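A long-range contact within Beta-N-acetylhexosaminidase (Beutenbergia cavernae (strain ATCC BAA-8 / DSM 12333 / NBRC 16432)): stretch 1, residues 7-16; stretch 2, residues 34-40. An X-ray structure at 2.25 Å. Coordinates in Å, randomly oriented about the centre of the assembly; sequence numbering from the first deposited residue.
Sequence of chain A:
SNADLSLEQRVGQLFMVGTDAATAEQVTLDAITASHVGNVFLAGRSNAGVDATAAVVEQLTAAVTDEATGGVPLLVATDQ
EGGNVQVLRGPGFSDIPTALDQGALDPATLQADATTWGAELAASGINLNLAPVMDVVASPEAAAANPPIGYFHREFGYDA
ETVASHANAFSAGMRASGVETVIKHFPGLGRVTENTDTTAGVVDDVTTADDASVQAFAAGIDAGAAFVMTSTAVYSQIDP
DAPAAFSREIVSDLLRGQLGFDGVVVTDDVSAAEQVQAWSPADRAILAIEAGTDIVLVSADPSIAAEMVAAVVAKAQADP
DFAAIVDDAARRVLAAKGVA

Stretch 1 (7-16) LEQRVGQLFM
Stretch 2 (34-40) ASHVGNV

The most unusual feature of this contact is that two glycines leave room for close approach: Gly12 for the backbone carbonyl of His36, Gly38 for the side-chain amide of Gln13. The CA of Gly12 sits 3.1 Å from the O of His36 in a CA-H...O contact, and an ideal CB on Gly12 would fall 1.9 Å from that same His36 O, so the approach tolerates no side chain. At Gly38 an ideal CB would lie 2.4 Å from Gln13 NE2.

Stretch 1 begins as a helix from Leu7, with phi/psi near -60/-45, passes through a type I turn from Gly12 to Phe15 (Gln13 -66/-18, Leu14 -87/9), and enters a strand at Phe15 (-125/147) and Met16 (-125/111). Stretch 2 leaves a weakly bonded helix at His36, whose phi/psi of 62/22 turns the chain; Val37 (-58/134) and Gly38 (-109/0) then lead through Asn39 (-145/150) into a strand running parallel to the first. In register, Gly12 CA lies 4.1 Å from Val37 CA, Gln13 CA 4.5 Å from Gly38 CA and Met16 CA 4.5 Å from Asn39 CA.

Gly12 O accepts a hydrogen bond from Gly38 N at 3.0 Å and also receives Phe15 N across the turn at 3.3 Å. Asn39, chi1 -47° (m) and chi2 -74°, ties together the turn with its amide: ND2 donates to Phe15 O at 3.0 Å and, weakly, to Gln13 O at 2.9 Å. A short side chain carrying a donor suits this place because both carbonyls lie within its reach. Further along, Met16 CA approaches Asn39 O at 3.4 Å. Met16, a selenomethionine with chi1 and chi2 t and chi3 m, shares a sheet face with Asn39, its CG 3.9 Å from Asn39 CB.

His36 points toward the helix, chi1 -44° (m) and chi2 -81°, with Glu8 CB 3.7 Å from its CD2 and Gln9 CG 3.8 Å from its ND1. The aliphatic parts of two polar residues thus pack obliquely against the ring. Val37, chi1 t, adds an apolar contact, its CG1 4.1 Å from Phe15 CB.

Two waters bridge the stretches. One donates to Glu8 O (2.8 Å) and Ser35 O (2.7 Å); the other donates to Gln9 O (2.7 Å) and His36 O (2.9 Å) while accepting from Gln13 NE2 (2.8 Å). Gln13, chi1 and chi2 both m, starts away from stretch 2, but its end returns to bring NE2 within 3.7 Å of Gly38 CA. In all, 523 Å² is buried, summed over both sides; Gly12, Gln13, Phe15, Met16 and Val37 to Val40 are buried, while Glu8, Gln9 and His36 stay partly exposed.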

# COMPACT_ATOMS: atom_id res chain seq x y z
N LEU A 7 -11.32 -4.31 21.12
CA LEU A 7 -10.68 -5.30 20.24
C LEU A 7 -11.14 -5.16 18.79
O LEU A 7 -10.31 -5.10 17.90
CB LEU A 7 -10.97 -6.72 20.72
CG LEU A 7 -10.35 -7.75 19.77
CD1 LEU A 7 -8.84 -7.55 19.68
CD2 LEU A 7 -10.67 -9.12 20.30
N GLU A 8 -12.47 -5.08 18.58
CA GLU A 8 -13.06 -5.02 17.24
C GLU A 8 -12.52 -3.80 16.49
O GLU A 8 -12.14 -3.89 15.32
CB GLU A 8 -14.59 -4.97 17.30
CG GLU A 8 -15.28 -6.29 17.65
CD GLU A 8 -15.18 -6.65 19.14
OE1 GLU A 8 -15.54 -7.80 19.47
OE2 GLU A 8 -14.75 -5.80 19.97
N GLN A 9 -12.49 -2.66 17.17
CA GLN A 9 -12.03 -1.43 16.57
C GLN A 9 -10.53 -1.48 16.27
O GLN A 9 -10.10 -0.93 15.26
CB GLN A 9 -12.37 -0.26 17.48
CG GLN A 9 -13.86 0.06 17.51
CD GLN A 9 -14.20 0.98 18.65
OE1 GLN A 9 -13.45 1.05 19.61
NE2 GLN A 9 -15.30 1.71 18.54
N ARG A 10 -9.73 -2.14 17.11
CA ARG A 10 -8.29 -2.24 16.83
C ARG A 10 -8.03 -3.10 15.60
O ARG A 10 -7.28 -2.71 14.70
CB ARG A 10 -7.52 -2.78 18.05
CG ARG A 10 -7.57 -1.86 19.25
CD ARG A 10 -6.52 -2.18 20.32
NE ARG A 10 -6.60 -3.55 20.85
CZ ARG A 10 -7.39 -3.96 21.84
NH1 ARG A 10 -8.23 -3.14 22.44
NH2 ARG A 10 -7.36 -5.23 22.25
N VAL A 11 -8.68 -4.26 15.53
CA VAL A 11 -8.63 -5.08 14.34
C VAL A 11 -9.05 -4.24 13.12
O VAL A 11 -8.38 -4.25 12.09
CB VAL A 11 -9.52 -6.31 14.48
CG1 VAL A 11 -9.61 -7.01 13.15
CG2 VAL A 11 -8.93 -7.24 15.50
N GLY A 12 -10.14 -3.49 13.26
CA GLY A 12 -10.64 -2.66 12.19
C GLY A 12 -9.58 -1.73 11.66
O GLY A 12 -9.51 -1.48 10.46
N GLN A 13 -8.70 -1.25 12.53
CA GLN A 13 -7.62 -0.38 12.05
C GLN A 13 -6.59 -1.06 11.14
O GLN A 13 -5.82 -0.36 10.47
CB GLN A 13 -6.87 0.22 13.25
CG GLN A 13 -7.72 1.11 14.05
CD GLN A 13 -8.08 2.37 13.30
OE1 GLN A 13 -7.21 3.06 12.76
NE2 GLN A 13 -9.38 2.68 13.25
N LEU A 14 -6.55 -2.40 11.16
CA LEU A 14 -5.60 -3.22 10.38
C LEU A 14 -6.11 -3.53 8.96
O LEU A 14 -5.51 -4.35 8.24
CB LEU A 14 -5.29 -4.53 11.12
CG LEU A 14 -4.88 -4.40 12.60
CD1 LEU A 14 -4.44 -5.77 13.12
CD2 LEU A 14 -3.76 -3.36 12.79
N PHE A 15 -7.21 -2.90 8.56
CA PHE A 15 -7.75 -3.11 7.22
C PHE A 15 -7.93 -1.83 6.41
O PHE A 15 -8.21 -0.76 6.96
CB PHE A 15 -9.09 -3.84 7.30
CG PHE A 15 -8.97 -5.30 7.62
CD1 PHE A 15 -8.82 -5.73 8.94
CD2 PHE A 15 -9.01 -6.25 6.61
CE1 PHE A 15 -8.71 -7.07 9.24
CE2 PHE A 15 -8.91 -7.61 6.91
CZ PHE A 15 -8.77 -8.02 8.22
N MSE A 16 -7.73 -1.95 5.10
CA MSE A 16 -7.99 -0.86 4.18
C MSE A 16 -8.97 -1.36 3.11
O MSE A 16 -8.62 -2.23 2.31
CB MSE A 16 -6.68 -0.33 3.57
CG MSE A 16 -6.89 0.95 2.71
SE MSE A 16 -5.22 1.66 1.99
CE MSE A 16 -4.72 2.80 3.48
N ALA A 34 -20.11 -1.16 10.32
CA ALA A 34 -20.45 -2.44 10.95
C ALA A 34 -19.22 -3.28 11.27
O ALA A 34 -19.24 -4.02 12.24
CB ALA A 34 -21.40 -3.23 10.06
N SER A 35 -18.15 -3.15 10.49
CA SER A 35 -16.94 -3.93 10.76
C SER A 35 -15.78 -3.09 11.35
O SER A 35 -14.69 -3.60 11.58
CB SER A 35 -16.48 -4.64 9.48
OG SER A 35 -17.37 -5.69 9.13
N HIS A 36 -16.02 -1.81 11.58
CA HIS A 36 -15.03 -0.91 12.20
C HIS A 36 -13.75 -0.75 11.36
O HIS A 36 -12.69 -0.37 11.88
CB HIS A 36 -14.68 -1.38 13.63
CG HIS A 36 -15.87 -1.78 14.44
ND1 HIS A 36 -16.68 -0.86 15.08
CD2 HIS A 36 -16.42 -3.00 14.70
CE1 HIS A 36 -17.68 -1.49 15.68
NE2 HIS A 36 -17.54 -2.79 15.47
N VAL A 37 -13.84 -1.02 10.06
CA VAL A 37 -12.69 -0.79 9.18
C VAL A 37 -12.26 0.69 9.24
O VAL A 37 -13.09 1.62 9.20
CB VAL A 37 -13.00 -1.22 7.75
CG1 VAL A 37 -11.87 -0.81 6.80
CG2 VAL A 37 -13.19 -2.73 7.73
N GLY A 38 -10.96 0.90 9.37
CA GLY A 38 -10.45 2.21 9.75
C GLY A 38 -9.73 2.97 8.64
O GLY A 38 -9.28 4.10 8.86
N ASN A 39 -9.65 2.36 7.46
CA ASN A 39 -8.95 2.98 6.35
C ASN A 39 -9.66 2.64 5.05
O ASN A 39 -10.25 1.57 4.94
CB ASN A 39 -7.50 2.51 6.28
CG ASN A 39 -6.81 2.55 7.63
OD1 ASN A 39 -6.47 3.62 8.13
ND2 ASN A 39 -6.59 1.38 8.22
N VAL A 40 -9.58 3.54 4.06
CA VAL A 40 -10.20 3.31 2.77
C VAL A 40 -9.24 3.59 1.62
O VAL A 40 -8.21 4.25 1.77
CB VAL A 40 -11.48 4.13 2.62
CG1 VAL A 40 -12.51 3.69 3.64
CG2 VAL A 40 -11.19 5.59 2.79
O HOH W 1 -14.11 -5.16 13.76
O HOH W 2 -11.44 1.03 14.04
O HOH W 3 -10.06 4.98 11.49